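PDB 3WEU: L-lysine 6-oxidase from Marinomonas mediterranea, which oxidises the side-chain amine of L-lysine with a cysteine tryptophylquinone cofactor, releasing ammonium and the hydrogen peroxide that makes it antibacterial. Local coordinates for residues A90-W96 with E497-K503; R540-W545 with D556-V560; D588-G592 with F644-T648; Q325-R329 with N338-Y342. All blocks are in the same frame, centred on the assembly; numbering follows the deposited sequence.

Contact 1 (A90-W96 with E497-K503)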
loop_
_atom_site.group_PDB
_atom_site.type_symbol
_atom_site.label_atom_id
_atom_site.label_comp_id
_atom_site.label_asym_id
_atom_site.label_seq_id
_atom_site.Cartn_x
_atom_site.Cartn_y
_atom_site.Cartn_z
ATOM N N ALA A 90 -24.252 23.065 5.381
ATOM C CA ALA A 90 -24.017 21.887 4.535
ATOM C C ALA A 90 -22.543 21.754 4.189
ATOM O O ALA A 90 -21.747 22.696 4.368
ATOM C CB ALA A 90 -24.832 21.950 3.226
ATOM N N ASN A 91 -22.153 20.544 3.796
ATOM C CA ASN A 91 -20.809 20.319 3.333
ATOM C C ASN A 91 -20.919 19.791 1.960
ATOM O O ASN A 91 -21.374 18.625 1.760
ATOM C CB ASN A 91 -20.138 19.309 4.257
ATOM C CG ASN A 91 -18.743 18.927 3.836
ATOM O OD1 ASN A 91 -18.452 18.632 2.678
ATOM N ND2 ASN A 91 -17.898 18.810 4.809
ATOM N N LYS A 92 -20.438 20.572 1.006
ATOM C CA LYS A 92 -20.487 20.151 -0.407
ATOM C C LYS A 92 -19.191 19.621 -0.922
ATOM O O LYS A 92 -19.055 19.424 -2.156
ATOM C CB LYS A 92 -20.856 21.370 -1.240
ATOM C CG LYS A 92 -22.314 21.683 -1.352
ATOM C CD LYS A 92 -22.500 22.826 -2.267
ATOM C CE LYS A 92 -23.929 23.173 -2.642
ATOM N NZ LYS A 92 -23.947 24.245 -3.674
ATOM N N LYS A 93 -18.201 19.397 -0.037
ATOM C CA LYS A 93 -16.872 19.139 -0.497
ATOM C C LYS A 93 -16.814 17.867 -1.408
ATOM O O LYS A 93 -16.084 17.830 -2.367
ATOM C CB LYS A 93 -15.896 18.876 0.641
ATOM C CG LYS A 93 -15.714 20.033 1.604
ATOM C CD LYS A 93 -14.597 19.663 2.591
ATOM C CE LYS A 93 -14.327 20.829 3.545
ATOM N NZ LYS A 93 -13.157 20.614 4.411
ATOM N N ALA A 94 -17.478 16.799 -0.992
ATOM C CA ALA A 94 -17.405 15.535 -1.749
ATOM C C ALA A 94 -18.027 15.655 -3.169
ATOM O O ALA A 94 -17.739 14.857 -4.035
ATOM C CB ALA A 94 -18.007 14.374 -0.983
ATOM N N ALA A 95 -18.836 16.655 -3.363
ATOM C CA ALA A 95 -19.517 16.929 -4.606
ATOM C C ALA A 95 -18.808 17.953 -5.482
ATOM O O ALA A 95 -19.221 18.155 -6.621
ATOM C CB ALA A 95 -20.896 17.443 -4.268
ATOM N N TRP A 96 -17.730 18.588 -4.982
ATOM C CA TRP A 96 -17.061 19.607 -5.742
ATOM C C TRP A 96 -15.886 19.074 -6.566
ATOM O O TRP A 96 -15.593 17.859 -6.644
ATOM C CB TRP A 96 -16.674 20.799 -4.834
ATOM C CG TRP A 96 -16.508 22.161 -5.623
ATOM C CD1 TRP A 96 -15.396 22.938 -5.696
ATOM C CD2 TRP A 96 -17.491 22.796 -6.440
ATOM N NE1 TRP A 96 -15.614 24.018 -6.458
ATOM C CE2 TRP A 96 -16.893 23.948 -6.967
ATOM C CE3 TRP A 96 -18.815 22.475 -6.809
ATOM C CZ2 TRP A 96 -17.561 24.806 -7.819
ATOM C CZ3 TRP A 96 -19.475 23.303 -7.684
ATOM C CH2 TRP A 96 -18.861 24.482 -8.157
ATOM N N GLU A 497 -25.133 29.078 -1.893
ATOM C CA GLU A 497 -25.934 28.091 -1.231
ATOM C C GLU A 497 -25.133 27.640 -0.033
ATOM O O GLU A 497 -23.917 27.766 -0.065
ATOM C CB GLU A 497 -26.060 26.873 -2.099
ATOM C CG GLU A 497 -26.979 27.126 -3.270
ATOM C CD GLU A 497 -27.341 25.883 -4.074
ATOM O OE1 GLU A 497 -26.780 24.795 -3.862
ATOM O OE2 GLU A 497 -28.226 26.045 -4.944
ATOM N N PRO A 498 -25.777 26.985 0.909
ATOM C CA PRO A 498 -25.119 26.251 1.978
ATOM C C PRO A 498 -24.062 25.263 1.430
ATOM O O PRO A 498 -24.277 24.515 0.466
ATOM C CB PRO A 498 -26.249 25.531 2.682
ATOM C CG PRO A 498 -27.430 26.371 2.461
ATOM C CD PRO A 498 -27.217 27.124 1.159
ATOM N N GLY A 499 -22.882 25.292 2.050
ATOM C CA GLY A 499 -21.775 24.498 1.606
ATOM C C GLY A 499 -20.856 25.220 0.632
ATOM O O GLY A 499 -19.714 24.759 0.425
ATOM N N ASP A 500 -21.242 26.376 0.135
ATOM C CA ASP A 500 -20.454 27.001 -0.907
ATOM C C ASP A 500 -19.114 27.581 -0.447
ATOM O O ASP A 500 -18.125 27.561 -1.200
ATOM C CB ASP A 500 -21.270 28.018 -1.694
ATOM C CG ASP A 500 -22.189 27.355 -2.739
ATOM O OD1 ASP A 500 -22.116 26.129 -2.920
ATOM O OD2 ASP A 500 -22.968 28.139 -3.294
ATOM N N LEU A 501 -19.074 28.137 0.763
ATOM C CA LEU A 501 -17.846 28.785 1.234
ATOM C C LEU A 501 -16.743 27.808 1.618
ATOM O O LEU A 501 -15.568 28.189 1.598
ATOM C CB LEU A 501 -18.116 29.790 2.353
ATOM C CG LEU A 501 -18.484 31.182 1.870
ATOM C CD1 LEU A 501 -19.603 31.200 0.932
ATOM C CD2 LEU A 501 -18.769 32.110 3.030
ATOM N N THR A 502 -17.070 26.544 1.914
ATOM C CA THR A 502 -16.040 25.578 2.330
ATOM C C THR A 502 -15.811 24.444 1.341
ATOM O O THR A 502 -14.945 23.606 1.517
ATOM C CB THR A 502 -16.332 24.986 3.726
ATOM O OG1 THR A 502 -17.610 24.317 3.747
ATOM C CG2 THR A 502 -16.270 26.154 4.814
ATOM N N LYS A 503 -16.576 24.376 0.269
ATOM C CA LYS A 503 -16.538 23.152 -0.516
ATOM C C LYS A 503 -15.244 22.924 -1.243
ATOM O O LYS A 503 -14.902 21.764 -1.556
ATOM C CB LYS A 503 -17.686 23.130 -1.524
ATOM C CG LYS A 503 -17.604 24.189 -2.570
ATOM C CD LYS A 503 -18.926 24.348 -3.292
ATOM C CE LYS A 503 -18.909 25.544 -4.250
ATOM N NZ LYS A 503 -20.130 25.584 -5.144
HETATM O O HOH W 1 -18.864 22.616 1.843
HETATM O O HOH W 2 -22.040 23.528 -5.728
#
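Ala90, near the end of strand 80-91, offers its carbonyl to the turn opposite: Gly499 CA approaches Ala90 O at 3.3 Å in a CA-H...O contact. Glycine suits this third position of the type II turn Glu497-Asp500, where a CB would strike Lys92. Asn91 turns away and closes an Asx turn, its OD1 accepting from Lys93 N at 2.8 Å. Lys92 is the central link. Its NZ forms salt bridges with Glu497 OE1 (2.9 Å) and Asp500 OD1 (2.7 Å), while a water joins Lys92 N to Gly499 O and Thr502 OG1. Glu497 OE2 is hydrogen-bonded to Thr484 and Thr502 OG1 to Asp223. Lys93 CA makes a second CA-H...O contact, 3.4 Å from Lys503 O. At Trp96, Lys503 NZ sits over the six-membered ring, 3.5 Å from the centroid, a cation-pi pair, and also bridges Asp500 and Glu489. A buried salt-bridge network thus ties N-terminal to C-terminal family regions, with Asp223 of strand 223-232 bonding both segments and the 497-503 loop running between helices 489-492 and 510-515.

Contact 2 (R540-W545 with D556-V560)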
loop_
_atom_site.group_PDB
_atom_site.type_symbol
_atom_site.label_atom_id
_atom_site.label_comp_id
_atom_site.label_asym_id
_atom_site.label_seq_id
_atom_site.Cartn_x
_atom_site.Cartn_y
_atom_site.Cartn_z
ATOM N N ARG A 540 32.675 3.629 -9.847
ATOM C CA ARG A 540 33.679 2.613 -10.137
ATOM C C ARG A 540 34.296 2.207 -8.805
ATOM O O ARG A 540 34.819 3.069 -8.047
ATOM C CB ARG A 540 34.773 3.166 -11.039
ATOM C CG ARG A 540 35.677 2.084 -11.633
ATOM C CD ARG A 540 36.827 2.628 -12.457
ATOM N NE ARG A 540 38.009 2.818 -11.614
ATOM C CZ ARG A 540 38.305 3.917 -10.902
ATOM N NH1 ARG A 540 37.519 4.996 -10.913
ATOM N NH2 ARG A 540 39.421 3.938 -10.162
ATOM N N THR A 541 34.246 0.905 -8.531
ATOM C CA THR A 541 34.856 0.350 -7.347
ATOM C C THR A 541 36.154 -0.327 -7.784
ATOM O O THR A 541 36.176 -1.131 -8.717
ATOM C CB THR A 541 33.962 -0.666 -6.697
ATOM O OG1 THR A 541 32.742 -0.041 -6.339
ATOM C CG2 THR A 541 34.637 -1.222 -5.456
ATOM N N HIS A 542 37.236 0.005 -7.120
ATOM C CA HIS A 542 38.479 -0.517 -7.479
ATOM C C HIS A 542 39.032 -1.178 -6.217
ATOM O O HIS A 542 39.058 -0.580 -5.161
ATOM C CB HIS A 542 39.335 0.582 -7.978
ATOM C CG HIS A 542 40.717 0.174 -8.263
ATOM N ND1 HIS A 542 41.742 0.365 -7.366
ATOM C CD2 HIS A 542 41.251 -0.480 -9.313
ATOM C CE1 HIS A 542 42.854 -0.130 -7.878
ATOM N NE2 HIS A 542 42.572 -0.673 -9.037
ATOM N N TYR A 543 39.518 -2.390 -6.357
ATOM C CA TYR A 543 40.116 -3.110 -5.224
ATOM C C TYR A 543 41.571 -3.374 -5.515
ATOM O O TYR A 543 41.908 -3.825 -6.626
ATOM C CB TYR A 543 39.445 -4.460 -5.015
ATOM C CG TYR A 543 38.055 -4.437 -4.463
ATOM C CD1 TYR A 543 37.859 -4.511 -3.102
ATOM C CD2 TYR A 543 36.957 -4.428 -5.289
ATOM C CE1 TYR A 543 36.577 -4.534 -2.572
ATOM C CE2 TYR A 543 35.685 -4.466 -4.775
ATOM C CZ TYR A 543 35.518 -4.502 -3.428
ATOM O OH TYR A 543 34.275 -4.545 -2.878
ATOM N N GLU A 544 42.399 -3.187 -4.491
ATOM C CA GLU A 544 43.823 -3.499 -4.518
ATOM C C GLU A 544 44.171 -4.158 -3.205
ATOM O O GLU A 544 43.711 -3.735 -2.150
ATOM C CB GLU A 544 44.713 -2.255 -4.503
ATOM C CG GLU A 544 44.367 -1.163 -5.453
ATOM C CD GLU A 544 45.174 0.081 -5.096
ATOM O OE1 GLU A 544 46.412 -0.001 -5.242
ATOM O OE2 GLU A 544 44.549 1.051 -4.565
ATOM N N TRP A 545 45.031 -5.124 -3.266
ATOM C CA TRP A 545 45.455 -5.829 -2.041
ATOM C C TRP A 545 46.893 -5.536 -1.747
ATOM O O TRP A 545 47.692 -5.492 -2.675
ATOM C CB TRP A 545 45.196 -7.322 -2.207
ATOM C CG TRP A 545 43.765 -7.573 -2.142
ATOM C CD1 TRP A 545 43.031 -7.735 -1.004
ATOM C CD2 TRP A 545 42.873 -7.603 -3.196
ATOM N NE1 TRP A 545 41.706 -7.866 -1.301
ATOM C CE2 TRP A 545 41.584 -7.783 -2.652
ATOM C CE3 TRP A 545 43.020 -7.501 -4.591
ATOM C CZ2 TRP A 545 40.464 -7.869 -3.429
ATOM C CZ3 TRP A 545 41.909 -7.551 -5.362
ATOM C CH2 TRP A 545 40.648 -7.793 -4.783
ATOM N N ASP A 556 44.668 -6.236 -9.238
ATOM C CA ASP A 556 43.556 -5.401 -8.840
ATOM C C ASP A 556 42.274 -5.901 -9.523
ATOM O O ASP A 556 42.299 -6.646 -10.477
ATOM C CB ASP A 556 43.777 -3.962 -9.303
ATOM C CG ASP A 556 44.954 -3.286 -8.643
ATOM O OD1 ASP A 556 45.639 -3.842 -7.731
ATOM O OD2 ASP A 556 45.183 -2.137 -9.039
ATOM N N GLN A 557 41.126 -5.499 -9.023
ATOM C CA GLN A 557 39.880 -5.841 -9.639
ATOM C C GLN A 557 39.096 -4.523 -9.662
ATOM O O GLN A 557 39.209 -3.710 -8.747
ATOM C CB GLN A 557 39.086 -6.794 -8.730
ATOM C CG GLN A 557 39.740 -8.144 -8.469
ATOM C CD GLN A 557 39.542 -9.089 -9.618
ATOM O OE1 GLN A 557 38.650 -8.909 -10.429
ATOM N NE2 GLN A 557 40.356 -10.103 -9.685
ATOM N N SER A 558 38.251 -4.353 -10.648
ATOM C CA SER A 558 37.357 -3.203 -10.626
ATOM C C SER A 558 36.104 -3.477 -11.390
ATOM O O SER A 558 36.071 -4.352 -12.220
ATOM C CB SER A 558 38.067 -1.954 -11.179
ATOM O OG SER A 558 38.204 -2.117 -12.530
ATOM N N SER A 559 35.039 -2.780 -11.029
ATOM C CA SER A 559 33.765 -2.867 -11.766
ATOM C C SER A 559 33.048 -1.522 -11.618
ATOM O O SER A 559 33.432 -0.674 -10.780
ATOM C CB SER A 559 32.871 -3.988 -11.254
ATOM O OG SER A 559 32.703 -3.798 -9.883
ATOM N N VAL A 560 32.045 -1.346 -12.447
ATOM C CA VAL A 560 31.294 -0.101 -12.499
ATOM C C VAL A 560 29.839 -0.475 -12.330
ATOM O O VAL A 560 29.386 -1.508 -12.798
ATOM C CB VAL A 560 31.495 0.632 -13.848
ATOM C CG1 VAL A 560 30.698 1.960 -13.865
ATOM C CG2 VAL A 560 32.972 0.898 -14.108
HETATM O O HOH W 3 45.916 -5.744 -6.046
#
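Asp556 comes just before the strand and already engages the other segment: its OD2 accepts a weak hydrogen bond from His542 NE2 at 3.0 Å, and a water links its OD1 to Trp545 N. Gln557 starts the regular pairing with two backbone bonds, Tyr543 N to Gln557 O at 2.7 Å and Gln557 N to Tyr543 O at 3.0 Å, while its CG meets the edge of the Trp545 ring, 3.8 Å from Trp545 CH2. Here is the two-stranded antiparallel ribbon in its simplest form: the axes of 540-543 and 557-560 come within 4.7 Å, at 172° between their directions, near the far end of a long arm; the centre of the contact lies about 57 Å from the centre of the chain. Ser558 faces His542 in a non-hydrogen-bonded pair, with Ser558 CA 3.1 Å from Thr541 O. Ser559 restores the hydrogen-bonded pattern, its N donating to Thr541 O (3.1 Å) and its O accepting from Thr541 N (2.9 Å). The face carrying Thr541, Tyr543, Gln557 and Ser559 turns to the second subunit, where Tyr543 packs on Leu600 and Gln557 on Thr596 of that chain. Val560 closes the segment, its CG2 3.9 Å from Arg540 CG on the other face.

Contact 3 (D588-G592 with F644-T648)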
loop_
_atom_site.group_PDB
_atom_site.type_symbol
_atom_site.label_atom_id
_atom_site.label_comp_id
_atom_site.label_asym_id
_atom_site.label_seq_id
_atom_site.Cartn_x
_atom_site.Cartn_y
_atom_site.Cartn_z
ATOM N N ASP A 588 7.353 25.815 13.801
ATOM C CA ASP A 588 8.501 25.879 14.695
ATOM C C ASP A 588 8.038 26.597 15.952
ATOM O O ASP A 588 7.723 27.777 15.898
ATOM C CB ASP A 588 9.628 26.613 14.026
ATOM C CG ASP A 588 9.881 26.102 12.625
ATOM O OD1 ASP A 588 9.323 26.642 11.655
ATOM O OD2 ASP A 588 10.585 25.093 12.514
ATOM N N VAL A 589 7.939 25.845 17.043
ATOM C CA VAL A 589 7.310 26.315 18.290
ATOM C C VAL A 589 8.137 25.957 19.492
ATOM O O VAL A 589 9.001 25.049 19.422
ATOM C CB VAL A 589 5.895 25.740 18.459
ATOM C CG1 VAL A 589 4.976 26.219 17.365
ATOM C CG2 VAL A 589 5.894 24.235 18.579
ATOM N N LEU A 590 7.879 26.652 20.611
ATOM C CA LEU A 590 8.650 26.453 21.852
ATOM C C LEU A 590 7.942 25.474 22.749
ATOM O O LEU A 590 6.693 25.551 22.919
ATOM C CB LEU A 590 8.830 27.805 22.573
ATOM C CG LEU A 590 9.531 28.926 21.799
ATOM C CD1 LEU A 590 9.653 30.136 22.730
ATOM C CD2 LEU A 590 10.919 28.426 21.411
ATOM N N THR A 591 8.700 24.521 23.306
ATOM C CA THR A 591 8.164 23.648 24.273
ATOM C C THR A 591 7.809 24.426 25.513
ATOM O O THR A 591 8.525 25.340 25.935
ATOM C CB THR A 591 9.149 22.533 24.675
ATOM O OG1 THR A 591 10.398 23.171 24.998
ATOM C CG2 THR A 591 9.345 21.591 23.559
ATOM N N GLY A 592 6.737 23.977 26.142
ATOM C CA GLY A 592 6.091 24.685 27.253
ATOM C C GLY A 592 5.956 23.994 28.635
ATOM O O GLY A 592 5.425 24.596 29.566
ATOM N N PHE A 644 5.221 35.615 25.645
ATOM C CA PHE A 644 6.042 34.426 25.682
ATOM C C PHE A 644 5.162 33.269 25.262
ATOM O O PHE A 644 4.381 32.750 26.082
ATOM C CB PHE A 644 6.621 34.226 27.122
ATOM C CG PHE A 644 7.400 32.928 27.290
ATOM C CD1 PHE A 644 8.357 32.546 26.374
ATOM C CD2 PHE A 644 7.223 32.138 28.425
ATOM C CE1 PHE A 644 9.099 31.337 26.556
ATOM C CE2 PHE A 644 7.959 30.947 28.598
ATOM C CZ PHE A 644 8.865 30.568 27.690
ATOM N N PHE A 645 5.196 32.893 23.967
ATOM C CA PHE A 645 4.293 31.888 23.471
ATOM C C PHE A 645 4.954 30.523 23.464
ATOM O O PHE A 645 6.081 30.342 22.935
ATOM C CB PHE A 645 3.912 32.180 22.018
ATOM C CG PHE A 645 2.893 33.249 21.822
ATOM C CD1 PHE A 645 3.223 34.582 21.815
ATOM C CD2 PHE A 645 1.570 32.901 21.655
ATOM C CE1 PHE A 645 2.232 35.559 21.611
ATOM C CE2 PHE A 645 0.598 33.852 21.433
ATOM C CZ PHE A 645 0.937 35.174 21.374
ATOM N N THR A 646 4.291 29.553 24.019
ATOM C CA THR A 646 4.727 28.209 23.953
ATOM C C THR A 646 3.566 27.280 23.651
ATOM O O THR A 646 2.364 27.634 23.754
ATOM C CB THR A 646 5.325 27.667 25.312
ATOM O OG1 THR A 646 4.284 27.486 26.256
ATOM C CG2 THR A 646 6.324 28.620 25.935
ATOM N N GLU A 647 3.924 26.027 23.344
ATOM C CA GLU A 647 2.945 24.943 23.320
ATOM C C GLU A 647 2.289 24.856 24.697
ATOM O O GLU A 647 2.954 25.005 25.738
ATOM C CB GLU A 647 3.643 23.565 23.135
ATOM C CG GLU A 647 4.046 23.310 21.695
ATOM C CD GLU A 647 4.484 21.905 21.422
ATOM O OE1 GLU A 647 5.049 21.297 22.335
ATOM O OE2 GLU A 647 4.226 21.445 20.307
ATOM N N THR A 648 1.003 24.562 24.694
ATOM C CA THR A 648 0.245 24.184 25.902
ATOM C C THR A 648 -0.703 23.034 25.455
ATOM O O THR A 648 -1.142 23.004 24.272
ATOM C CB THR A 648 -0.609 25.384 26.444
ATOM O OG1 THR A 648 -1.561 25.832 25.465
ATOM C CG2 THR A 648 0.289 26.602 26.839
HETATM O O HOH W 4 5.958 28.897 20.498
HETATM O O HOH W 5 5.300 21.357 25.008
#
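Strands 588-590 and 645-648 cross almost at right angles, 87° between their directions, with axes 5.4 Å apart at closest approach. Such a crossing leaves one direct backbone hydrogen bond in place of a ladder: Glu647 N donates to Leu590 O at 2.8 Å and a nearly straight 173°. Beside this bond, a water spans Leu590 N and Phe645 O, and a second joins Gly592 N to Glu647 OE1. Gly592 CA makes a CA-H...O contact with Glu647 O at 3.5 Å; a CB here would clash with that oxygen and with Thr646 OG1, so glycine permits the close approach. Among the side chains, Leu590 reaches along the other segment, its CD1 lying 3.6 Å from Phe645 O and 4.0 Å from Phe644 CE1. Val589 CG2 rests 3.7 Å from Glu647 OE2, a van der Waals contact; the OE1 of the same carboxylate forms a salt bridge with Arg614. Thr646 OG1 bonds to Glu647 O at 2.9 Å. Each strand has its own antiparallel partner, 609-611 for one and 631-634 for the other, and Ile632 touches both Val589 and Glu647. The nearly perpendicular crossing thus joins strands of two different two-stranded antiparallel sheets through a single backbone hydrogen bond.

Contact 4 (Q325-R329 with N338-Y342)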
loop_
_atom_site.group_PDB
_atom_site.type_symbol
_atom_site.label_atom_id
_atom_site.label_comp_id
_atom_site.label_asym_id
_atom_site.label_seq_id
_atom_site.Cartn_x
_atom_site.Cartn_y
_atom_site.Cartn_z
ATOM N N GLN A 325 13.857 50.477 13.756
ATOM C CA GLN A 325 15.255 50.876 13.591
ATOM C C GLN A 325 15.202 52.357 13.227
ATOM O O GLN A 325 16.167 53.040 13.424
ATOM C CB GLN A 325 16.025 49.966 12.599
ATOM C CG GLN A 325 15.644 50.063 11.155
ATOM C CD GLN A 325 14.276 49.452 10.757
ATOM O OE1 GLN A 325 13.224 49.631 11.435
ATOM N NE2 GLN A 325 14.300 48.733 9.688
ATOM N N PHE A 326 14.067 52.822 12.698
ATOM C CA PHE A 326 13.819 54.236 12.534
ATOM C C PHE A 326 12.397 54.392 13.001
ATOM O O PHE A 326 11.719 53.430 13.288
ATOM C CB PHE A 326 14.005 54.752 11.077
ATOM C CG PHE A 326 13.108 54.081 10.043
ATOM C CD1 PHE A 326 11.882 54.638 9.680
ATOM C CD2 PHE A 326 13.476 52.858 9.422
ATOM C CE1 PHE A 326 11.039 53.996 8.712
ATOM C CE2 PHE A 326 12.649 52.249 8.480
ATOM C CZ PHE A 326 11.471 52.850 8.085
ATOM N N ASP A 327 11.969 55.618 13.088
ATOM C CA ASP A 327 10.694 55.941 13.604
ATOM C C ASP A 327 9.559 55.796 12.598
ATOM O O ASP A 327 9.408 56.634 11.696
ATOM C CB ASP A 327 10.751 57.389 14.152
ATOM C CG ASP A 327 9.524 57.717 15.019
ATOM O OD1 ASP A 327 8.539 56.905 15.094
ATOM O OD2 ASP A 327 9.550 58.804 15.630
ATOM N N TYR A 328 8.743 54.746 12.744
ATOM C CA TYR A 328 7.665 54.459 11.801
ATOM C C TYR A 328 6.585 55.567 11.849
ATOM O O TYR A 328 5.844 55.729 10.879
ATOM C CB TYR A 328 7.053 53.025 11.970
ATOM C CG TYR A 328 8.065 51.868 11.835
ATOM C CD1 TYR A 328 9.220 51.958 11.018
ATOM C CD2 TYR A 328 7.960 50.735 12.612
ATOM C CE1 TYR A 328 10.158 50.906 10.965
ATOM C CE2 TYR A 328 8.882 49.679 12.527
ATOM C CZ TYR A 328 9.935 49.761 11.738
ATOM O OH TYR A 328 10.789 48.719 11.748
ATOM N N ARG A 329 6.517 56.374 12.919
ATOM C CA ARG A 329 5.479 57.378 13.058
ATOM C C ARG A 329 5.931 58.712 12.514
ATOM O O ARG A 329 5.141 59.611 12.387
ATOM C CB ARG A 329 5.075 57.526 14.547
ATOM C CG ARG A 329 4.333 56.296 15.068
ATOM C CD ARG A 329 3.942 56.395 16.583
ATOM N NE ARG A 329 3.183 55.198 17.027
ATOM C CZ ARG A 329 3.727 54.032 17.420
ATOM N NH1 ARG A 329 5.044 53.850 17.474
ATOM N NH2 ARG A 329 2.936 52.983 17.722
ATOM N N ASN A 338 13.687 56.461 4.325
ATOM C CA ASN A 338 13.489 55.295 5.164
ATOM C C ASN A 338 12.150 54.600 4.981
ATOM O O ASN A 338 12.090 53.355 4.822
ATOM C CB ASN A 338 13.600 55.669 6.633
ATOM C CG ASN A 338 15.003 55.977 7.061
ATOM O OD1 ASN A 338 15.955 55.489 6.500
ATOM N ND2 ASN A 338 15.127 56.749 8.115
ATOM N N ARG A 339 11.057 55.369 4.970
ATOM C CA ARG A 339 9.731 54.752 4.804
ATOM C C ARG A 339 9.586 54.117 3.423
ATOM O O ARG A 339 8.992 53.032 3.284
ATOM C CB ARG A 339 8.602 55.748 5.048
ATOM C CG ARG A 339 8.535 56.253 6.481
ATOM C CD ARG A 339 7.328 57.157 6.663
ATOM N NE ARG A 339 7.742 58.512 6.396
ATOM C CZ ARG A 339 7.446 59.191 5.310
ATOM N NH1 ARG A 339 6.685 58.669 4.391
ATOM N NH2 ARG A 339 7.913 60.397 5.162
ATOM N N MET A 340 10.138 54.792 2.407
ATOM C CA MET A 340 10.053 54.297 1.048
ATOM C C MET A 340 10.883 52.988 0.868
ATOM O O MET A 340 10.480 52.084 0.120
ATOM C CB MET A 340 10.583 55.328 0.082
ATOM C CG MET A 340 9.715 56.518 -0.135
ATOM S SD MET A 340 8.193 56.129 -0.986
ATOM C CE MET A 340 8.761 55.201 -2.312
ATOM N N LYS A 341 12.033 52.933 1.514
ATOM C CA LYS A 341 12.861 51.739 1.461
ATOM C C LYS A 341 12.059 50.572 2.068
ATOM O O LYS A 341 12.048 49.511 1.491
ATOM C CB LYS A 341 14.134 51.900 2.187
ATOM C CG LYS A 341 15.155 50.815 1.826
ATOM C CD LYS A 341 16.415 51.035 2.633
ATOM C CE LYS A 341 17.737 50.847 1.882
ATOM N NZ LYS A 341 17.584 49.874 0.792
ATOM N N TYR A 342 11.404 50.781 3.214
ATOM C CA TYR A 342 10.594 49.771 3.908
ATOM C C TYR A 342 9.485 49.283 2.962
ATOM O O TYR A 342 9.316 48.106 2.714
ATOM C CB TYR A 342 10.014 50.420 5.195
ATOM C CG TYR A 342 9.161 49.579 6.097
ATOM C CD1 TYR A 342 7.930 49.077 5.687
ATOM C CD2 TYR A 342 9.572 49.300 7.408
ATOM C CE1 TYR A 342 7.129 48.297 6.547
ATOM C CE2 TYR A 342 8.792 48.501 8.237
ATOM C CZ TYR A 342 7.569 48.025 7.817
ATOM O OH TYR A 342 6.819 47.225 8.656
#
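Phe326 lays the face of its ring over Asn338 CB, which stands 3.6 Å from the ring centroid and only 8° off the normal, a well-aligned CH-pi contact. The p rotamer and a CA-to-CB bond directed at the helix let the ring lie along the helix surface. Its tip passes the backbone, with Phe326 CZ 3.4 Å from Asn338 O, and reaches the next turn, where the same CZ is 4.0 Å from Tyr342 CB; Phe326 CE1 lies 4.0 Å from Arg339 CG. One aromatic ring therefore spans positions four residues apart, joined by the helical bond from Tyr342 N to Asn338 O at 3.1 Å. Tyr328 adds a second hold. The edge of Tyr342 points to the face of Tyr328 in a T-shaped pair, with centroids 5.3 Å apart and planes at 69°. Tyr328 OH donates to Gln325 OE1 at 2.6 Å and is also hydrogen-bonded to Phe324 N, and Asp327 OD1 accepts from Arg329 N at 3.0 Å in an Asx turn. Tyr342 OH is bonded to the carbonyl of Phe321, and its ring also meets Phe321 and Trp416 edge-to-face. Ile303 of helix 295-308 touches both tyrosines. The case exemplifies an aromatic cluster that packs the loop between helices 295-308 and 336-344 onto the second of these helices.

How the contacts relate
The four sites share no sheet or helix and do not touch; their nearest atoms are about 18 Å apart, between contacts 3 and 4. Contact 1 spans the chain most widely, and contact 4 is nested inside the loop it closes, although their centres are about 45 Å apart on opposite sides of the chain's centre. Contacts 2 and 3 follow in series. Contact 3 also lies across the chain's centre from contact 1, about 35 Å away between centres, whereas contact 2, on the projecting arm, is about 54 Å or more from every other centre. Long-range closure, local packing and strand crossing thus join parts of the compact body, while the arm reaches the second subunit.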